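Local coordinates for protein 1,4-dihydroxy-2-naphthoyl-CoA hydrolase (Escherichia coli, PDB 1VH5) that hydrolyses 1,4-dihydroxy-2-naphthoyl-CoA to 1,4-dihydroxy-2-naphthoate and CoA in menaquinone biosynthesis, and also cleaves a wide range of other acyl-CoA thioesters, at residues E12-M17 / I28-I33; M42-R47 / R93-G98. All blocks are in the same frame, centred on the assembly; numbering follows the deposited sequence.

Contact 1: E12-M17 / I28-I33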
loop_
_atom_site.group_PDB
_atom_site.type_symbol
_atom_site.label_atom_id
_atom_site.label_comp_id
_atom_site.label_asym_id
_atom_site.label_seq_id
_atom_site.Cartn_x
_atom_site.Cartn_y
_atom_site.Cartn_z
ATOM N N GLU A 12 2.900 -22.651 -8.700
ATOM C CA GLU A 12 1.486 -22.876 -8.921
ATOM C C GLU A 12 0.626 -22.673 -7.667
ATOM O O GLU A 12 -0.396 -21.981 -7.719
ATOM C CB GLU A 12 1.277 -24.299 -9.456
ATOM C CG GLU A 12 0.981 -24.379 -10.942
ATOM C CD GLU A 12 0.705 -25.803 -11.365
ATOM O OE1 GLU A 12 -0.403 -26.312 -11.063
ATOM O OE2 GLU A 12 1.615 -26.424 -11.959
ATOM N N ALA A 13 1.005 -23.307 -6.557
ATOM C CA ALA A 13 0.203 -23.237 -5.332
ATOM C C ALA A 13 0.282 -21.834 -4.699
ATOM O O ALA A 13 -0.693 -21.354 -4.109
ATOM C CB ALA A 13 0.613 -24.345 -4.329
ATOM N N LEU A 14 1.439 -21.193 -4.861
ATOM C CA LEU A 14 1.652 -19.806 -4.429
ATOM C C LEU A 14 0.675 -18.884 -5.180
ATOM O O LEU A 14 -0.063 -18.100 -4.583
ATOM C CB LEU A 14 3.093 -19.398 -4.735
ATOM C CG LEU A 14 3.828 -18.278 -4.024
ATOM C CD1 LEU A 14 3.385 -18.244 -2.569
ATOM C CD2 LEU A 14 5.347 -18.460 -4.131
ATOM N N ASN A 15 0.637 -19.025 -6.504
ATOM C CA ASN A 15 -0.237 -18.208 -7.331
ATOM C C ASN A 15 -1.719 -18.495 -7.139
ATOM O O ASN A 15 -2.547 -17.610 -7.319
ATOM C CB ASN A 15 0.186 -18.289 -8.790
ATOM C CG ASN A 15 1.371 -17.421 -9.058
ATOM O OD1 ASN A 15 1.378 -16.259 -8.627
ATOM N ND2 ASN A 15 2.422 -17.959 -9.654
ATOM N N ALA A 16 -2.051 -19.732 -6.744
ATOM C CA ALA A 16 -3.436 -20.079 -6.474
ATOM C C ALA A 16 -4.025 -19.312 -5.293
ATOM O O ALA A 16 -5.233 -19.122 -5.216
ATOM C CB ALA A 16 -3.579 -21.585 -6.259
ATOM N N MET A 17 -3.165 -18.835 -4.388
ATOM C CA MET A 17 -3.638 -18.158 -3.175
ATOM C C MET A 17 -4.420 -16.876 -3.450
ATOM O O MET A 17 -5.319 -16.498 -2.692
ATOM C CB MET A 17 -2.446 -17.787 -2.293
ATOM C CG MET A 17 -1.711 -18.948 -1.683
ATOM S SD MET A 17 -0.259 -18.342 -0.791
ATOM C CE MET A 17 -0.974 -17.693 0.729
ATOM N N ILE A 28 -1.079 -9.719 -9.510
ATOM C CA ILE A 28 0.234 -9.999 -8.955
ATOM C C ILE A 28 0.553 -11.486 -9.200
ATOM O O ILE A 28 -0.280 -12.357 -8.879
ATOM C CB ILE A 28 0.245 -9.604 -7.461
ATOM C CG1 ILE A 28 0.188 -8.070 -7.357
ATOM C CG2 ILE A 28 1.510 -10.105 -6.773
ATOM C CD1 ILE A 28 -0.165 -7.529 -5.931
ATOM N N ARG A 29 1.742 -11.758 -9.751
ATOM C CA ARG A 29 2.129 -13.113 -10.132
ATOM C C ARG A 29 3.479 -13.412 -9.487
ATOM O O ARG A 29 4.478 -12.745 -9.775
ATOM C CB ARG A 29 2.310 -13.220 -11.657
ATOM C CG ARG A 29 1.205 -12.685 -12.540
ATOM C CD ARG A 29 1.282 -13.192 -13.979
ATOM N NE ARG A 29 0.329 -12.521 -14.863
ATOM C CZ ARG A 29 0.606 -12.023 -16.068
ATOM N NH1 ARG A 29 -0.356 -11.435 -16.774
ATOM N NH2 ARG A 29 1.835 -12.092 -16.560
ATOM N N PHE A 30 3.528 -14.458 -8.666
ATOM C CA PHE A 30 4.831 -14.967 -8.204
ATOM C C PHE A 30 5.592 -15.626 -9.365
ATOM O O PHE A 30 5.015 -16.403 -10.123
ATOM C CB PHE A 30 4.639 -15.933 -7.015
ATOM C CG PHE A 30 4.198 -15.217 -5.782
ATOM C CD1 PHE A 30 2.848 -14.937 -5.537
ATOM C CD2 PHE A 30 5.132 -14.743 -4.895
ATOM C CE1 PHE A 30 2.450 -14.206 -4.408
ATOM C CE2 PHE A 30 4.754 -13.987 -3.789
ATOM C CZ PHE A 30 3.429 -13.756 -3.522
ATOM N N GLU A 31 6.858 -15.278 -9.504
ATOM C CA GLU A 31 7.679 -15.673 -10.650
ATOM C C GLU A 31 8.868 -16.530 -10.280
ATOM O O GLU A 31 9.414 -17.238 -11.143
ATOM C CB GLU A 31 8.260 -14.438 -11.316
ATOM C CG GLU A 31 7.263 -13.381 -11.720
ATOM C CD GLU A 31 6.950 -13.403 -13.194
ATOM O OE1 GLU A 31 7.556 -14.214 -13.918
ATOM O OE2 GLU A 31 6.116 -12.600 -13.625
ATOM N N HIS A 32 9.386 -16.407 -9.057
ATOM C CA HIS A 32 10.616 -17.097 -8.718
ATOM C C HIS A 32 10.705 -17.329 -7.226
ATOM O O HIS A 32 10.490 -16.391 -6.440
ATOM C CB HIS A 32 11.818 -16.286 -9.224
ATOM C CG HIS A 32 13.142 -16.826 -8.792
ATOM N ND1 HIS A 32 13.693 -17.952 -9.360
ATOM C CD2 HIS A 32 14.040 -16.387 -7.878
ATOM C CE1 HIS A 32 14.864 -18.196 -8.794
ATOM N NE2 HIS A 32 15.099 -17.256 -7.898
ATOM N N ILE A 33 10.964 -18.570 -6.827
ATOM C CA ILE A 33 11.316 -18.911 -5.445
ATOM C C ILE A 33 12.755 -19.391 -5.426
ATOM O O ILE A 33 13.064 -20.536 -5.846
ATOM C CB ILE A 33 10.426 -20.034 -4.875
ATOM C CG1 ILE A 33 8.935 -19.772 -5.120
ATOM C CG2 ILE A 33 10.699 -20.202 -3.376
ATOM C CD1 ILE A 33 8.065 -20.989 -4.769
HETATM O O HOH W 1 -0.414 -14.638 -7.286
#
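A single side-chain amide, that of Asn15, takes hold of both backbone polar groups of Phe30, much as a neighbouring strand would. Its OD1 accepts from Phe30 N at 2.8 Å, the N-H arriving in the plane of the amide on a lone pair. Its ND2 donates to Phe30 O at 3.1 Å in an almost straight bond, 176° at the hydrogen, with that oxygen lying in the amide plane as well. Two bonds from one flat group fix its rotation and leave little doubt which end is oxygen. OD1 has a further donor in a water, 2.8 Å away, which also donates to Ile28 O and so ties the amide to the residue just before the strand.

This is how the short N-terminal helix 11-16 is fastened to strand 29-33 of the hotdog-fold sheet: the two run nearly antiparallel, their axes 7.9 Å apart at closest approach. On its other side the strand pairs with strand 38-43, where Glu31 and His32 both face Glu39 in a classic beta bulge.

Next to this polar clasp the contact is apolar. Leu14, its CG anti to the backbone N (chi1 -157°), sets that carbon over one face of the Phe30 ring in a CH-pi contact, 3.9 Å from the ring centroid and displaced toward the rim at Phe30 CG. The two side chains cross at about a right angle, while Asn15 OD1 lies at the ring's edge. Leu14 CD2 reaches on to meet Ile33 CD1 tip to tip at 3.8 Å. Val70 of the long helix 57-74 touches both Leu14 and Phe30, and Leu38 packs against Leu14, Phe30 and Ile33 alike.

Contact 2: M42-R47 / R93-G98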
loop_
_atom_site.group_PDB
_atom_site.type_symbol
_atom_site.label_atom_id
_atom_site.label_comp_id
_atom_site.label_asym_id
_atom_site.label_seq_id
_atom_site.Cartn_x
_atom_site.Cartn_y
_atom_site.Cartn_z
ATOM N N MET A 42 3.865 -7.357 -11.079
ATOM C CA MET A 42 2.561 -6.686 -11.060
ATOM C C MET A 42 2.503 -5.713 -12.217
ATOM O O MET A 42 3.473 -5.008 -12.481
ATOM C CB MET A 42 2.374 -5.927 -9.743
ATOM C CG MET A 42 1.049 -5.155 -9.554
ATOM S SD MET A 42 0.971 -4.276 -7.998
ATOM C CE MET A 42 2.146 -3.090 -8.301
ATOM N N PRO A 43 1.365 -5.668 -12.925
ATOM C CA PRO A 43 1.280 -4.746 -14.059
ATOM C C PRO A 43 1.118 -3.315 -13.568
ATOM O O PRO A 43 0.586 -3.076 -12.463
ATOM C CB PRO A 43 -0.017 -5.191 -14.766
ATOM C CG PRO A 43 -0.882 -5.707 -13.660
ATOM C CD PRO A 43 0.105 -6.396 -12.723
ATOM N N VAL A 44 1.602 -2.390 -14.385
ATOM C CA VAL A 44 1.325 -0.965 -14.251
ATOM C C VAL A 44 0.161 -0.745 -15.221
ATOM O O VAL A 44 0.345 -0.670 -16.430
ATOM C CB VAL A 44 2.548 -0.070 -14.589
ATOM C CG1 VAL A 44 2.211 1.400 -14.352
ATOM C CG2 VAL A 44 3.799 -0.479 -13.794
ATOM N N ASP A 45 -1.041 -0.763 -14.696
ATOM C CA ASP A 45 -2.253 -0.690 -15.537
ATOM C C ASP A 45 -3.362 0.092 -14.821
ATOM O O ASP A 45 -3.166 0.685 -13.745
ATOM C CB ASP A 45 -2.708 -2.098 -15.979
ATOM C CG ASP A 45 -3.313 -2.918 -14.865
ATOM O OD1 ASP A 45 -3.695 -4.072 -15.161
ATOM O OD2 ASP A 45 -3.466 -2.523 -13.704
ATOM N N SER A 46 -4.555 0.084 -15.372
ATOM C CA SER A 46 -5.609 0.904 -14.838
ATOM C C SER A 46 -5.937 0.580 -13.378
ATOM O O SER A 46 -6.466 1.452 -12.671
ATOM C CB SER A 46 -6.852 0.852 -15.742
ATOM O OG SER A 46 -7.425 -0.425 -15.728
ATOM N N ARG A 47 -5.649 -0.644 -12.922
ATOM C CA ARG A 47 -5.978 -1.050 -11.556
ATOM C C ARG A 47 -4.899 -0.665 -10.566
ATOM O O ARG A 47 -5.125 -0.730 -9.367
ATOM C CB ARG A 47 -6.254 -2.555 -11.455
ATOM C CG ARG A 47 -7.534 -2.955 -12.180
ATOM C CD ARG A 47 -7.806 -4.456 -12.150
ATOM N NE ARG A 47 -9.050 -4.795 -12.854
ATOM C CZ ARG A 47 -9.622 -5.995 -12.844
ATOM N NH1 ARG A 47 -10.756 -6.179 -13.526
ATOM N NH2 ARG A 47 -9.097 -7.000 -12.147
ATOM N N ARG A 93 11.451 6.199 -7.956
ATOM C CA ARG A 93 11.275 6.432 -9.381
ATOM C C ARG A 93 9.875 5.994 -9.780
ATOM O O ARG A 93 9.364 4.981 -9.286
ATOM C CB ARG A 93 12.326 5.637 -10.161
ATOM C CG ARG A 93 12.191 5.704 -11.712
ATOM C CD ARG A 93 13.189 4.819 -12.457
ATOM N NE ARG A 93 14.562 5.315 -12.388
ATOM C CZ ARG A 93 15.079 6.207 -13.234
ATOM N NH1 ARG A 93 16.338 6.593 -13.089
ATOM N NH2 ARG A 93 14.336 6.720 -14.204
ATOM N N SER A 94 9.246 6.758 -10.663
ATOM C CA SER A 94 7.928 6.394 -11.172
ATOM C C SER A 94 8.012 5.298 -12.205
ATOM O O SER A 94 9.086 5.013 -12.753
ATOM C CB SER A 94 7.247 7.628 -11.749
ATOM O OG SER A 94 7.949 8.069 -12.905
ATOM N N ALA A 95 6.889 4.629 -12.434
ATOM C CA ALA A 95 6.786 3.642 -13.513
ATOM C C ALA A 95 5.467 3.911 -14.244
ATOM O O ALA A 95 4.520 4.397 -13.640
ATOM C CB ALA A 95 6.822 2.237 -12.967
ATOM N N ARG A 96 5.401 3.602 -15.536
ATOM C CA ARG A 96 4.227 3.988 -16.304
ATOM C C ARG A 96 3.683 2.898 -17.199
ATOM O O ARG A 96 2.599 3.049 -17.749
ATOM C CB ARG A 96 4.519 5.245 -17.131
ATOM C CG ARG A 96 5.377 4.992 -18.395
ATOM C CD ARG A 96 4.523 4.785 -19.640
ATOM N NE ARG A 96 5.113 5.263 -20.891
ATOM C CZ ARG A 96 4.545 5.086 -22.081
ATOM N NH1 ARG A 96 5.135 5.541 -23.182
ATOM N NH2 ARG A 96 3.376 4.451 -22.172
ATOM N N GLU A 97 4.435 1.803 -17.330
ATOM C CA GLU A 97 4.031 0.730 -18.245
ATOM C C GLU A 97 4.746 -0.565 -17.925
ATOM O O GLU A 97 5.610 -0.619 -17.038
ATOM C CB GLU A 97 4.265 1.141 -19.690
ATOM C CG GLU A 97 5.736 1.224 -20.028
ATOM C CD GLU A 97 6.052 2.089 -21.231
ATOM O OE1 GLU A 97 5.337 1.994 -22.257
ATOM O OE2 GLU A 97 7.033 2.859 -21.152
ATOM N N GLY A 98 4.345 -1.625 -18.616
ATOM C CA GLY A 98 4.882 -2.943 -18.377
ATOM C C GLY A 98 4.526 -3.494 -17.017
ATOM O O GLY A 98 3.449 -3.234 -16.499
HETATM O O HOH W 2 0.975 -3.079 -18.105
#
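Gly98 O is gripped by two donors: Val44 N, at 2.9 Å in a nearly straight bond (176° at the hydrogen), and a water that also donates to Val44 O. Pro43 CA adds a CA-H...O contact to the same oxygen at 3.6 Å. In this hotdog-fold thioesterase the bond extends the antiparallel pairing of strands 38-43 and 99-106 by one step, into the loop 93-98 whose Arg93 and Ser94 belong to the substrate-binding site.

Val44 carries the apolar part. With CG1 anti to its backbone N (chi1 -177°), that methyl lies against the backbone of the loop, 3.5 Å from Arg96 C, while CG2 meets Glu97 O and Ala95 CB; Val100 touches both Val44 and Ala95. An alanine at Val44 would probably leave a gap against the Arg96-Glu97 peptide and take the CG2 contact from Ala95 CB. Past the strand, Asp45 OD2 accepts from Arg47 N in an Asx turn. On the loop, Arg96 NE and Glu97 OE2, 3.1 Å apart, form a salt bridge by charge alone, with no N-H aimed at the oxygen, and Glu97 OE1 sits over the centre of the guanidinium face, 3.1 Å above its plane.

How the contacts relate
Along the chain contact 1 is complete before contact 2 begins, and the two follow one another along neighbouring antiparallel strands, 29-33 and 38-43, with centres about 19 Å apart. They meet just before the first strand and near the end of the second: Ile28 CG1 packs on Met42 CG at 3.8 Å. Both of these side chains also touch Leu63 of helix 57-74, which carries Glu65, the probable nucleophile or proton acceptor. The side chain of Ile28 lies about 9 Å from that of Glu65, and that of Met42 about 10 Å. Of the two contacts, contact 2 alone includes substrate-binding residues, Arg93 and Ser94, in its second segment.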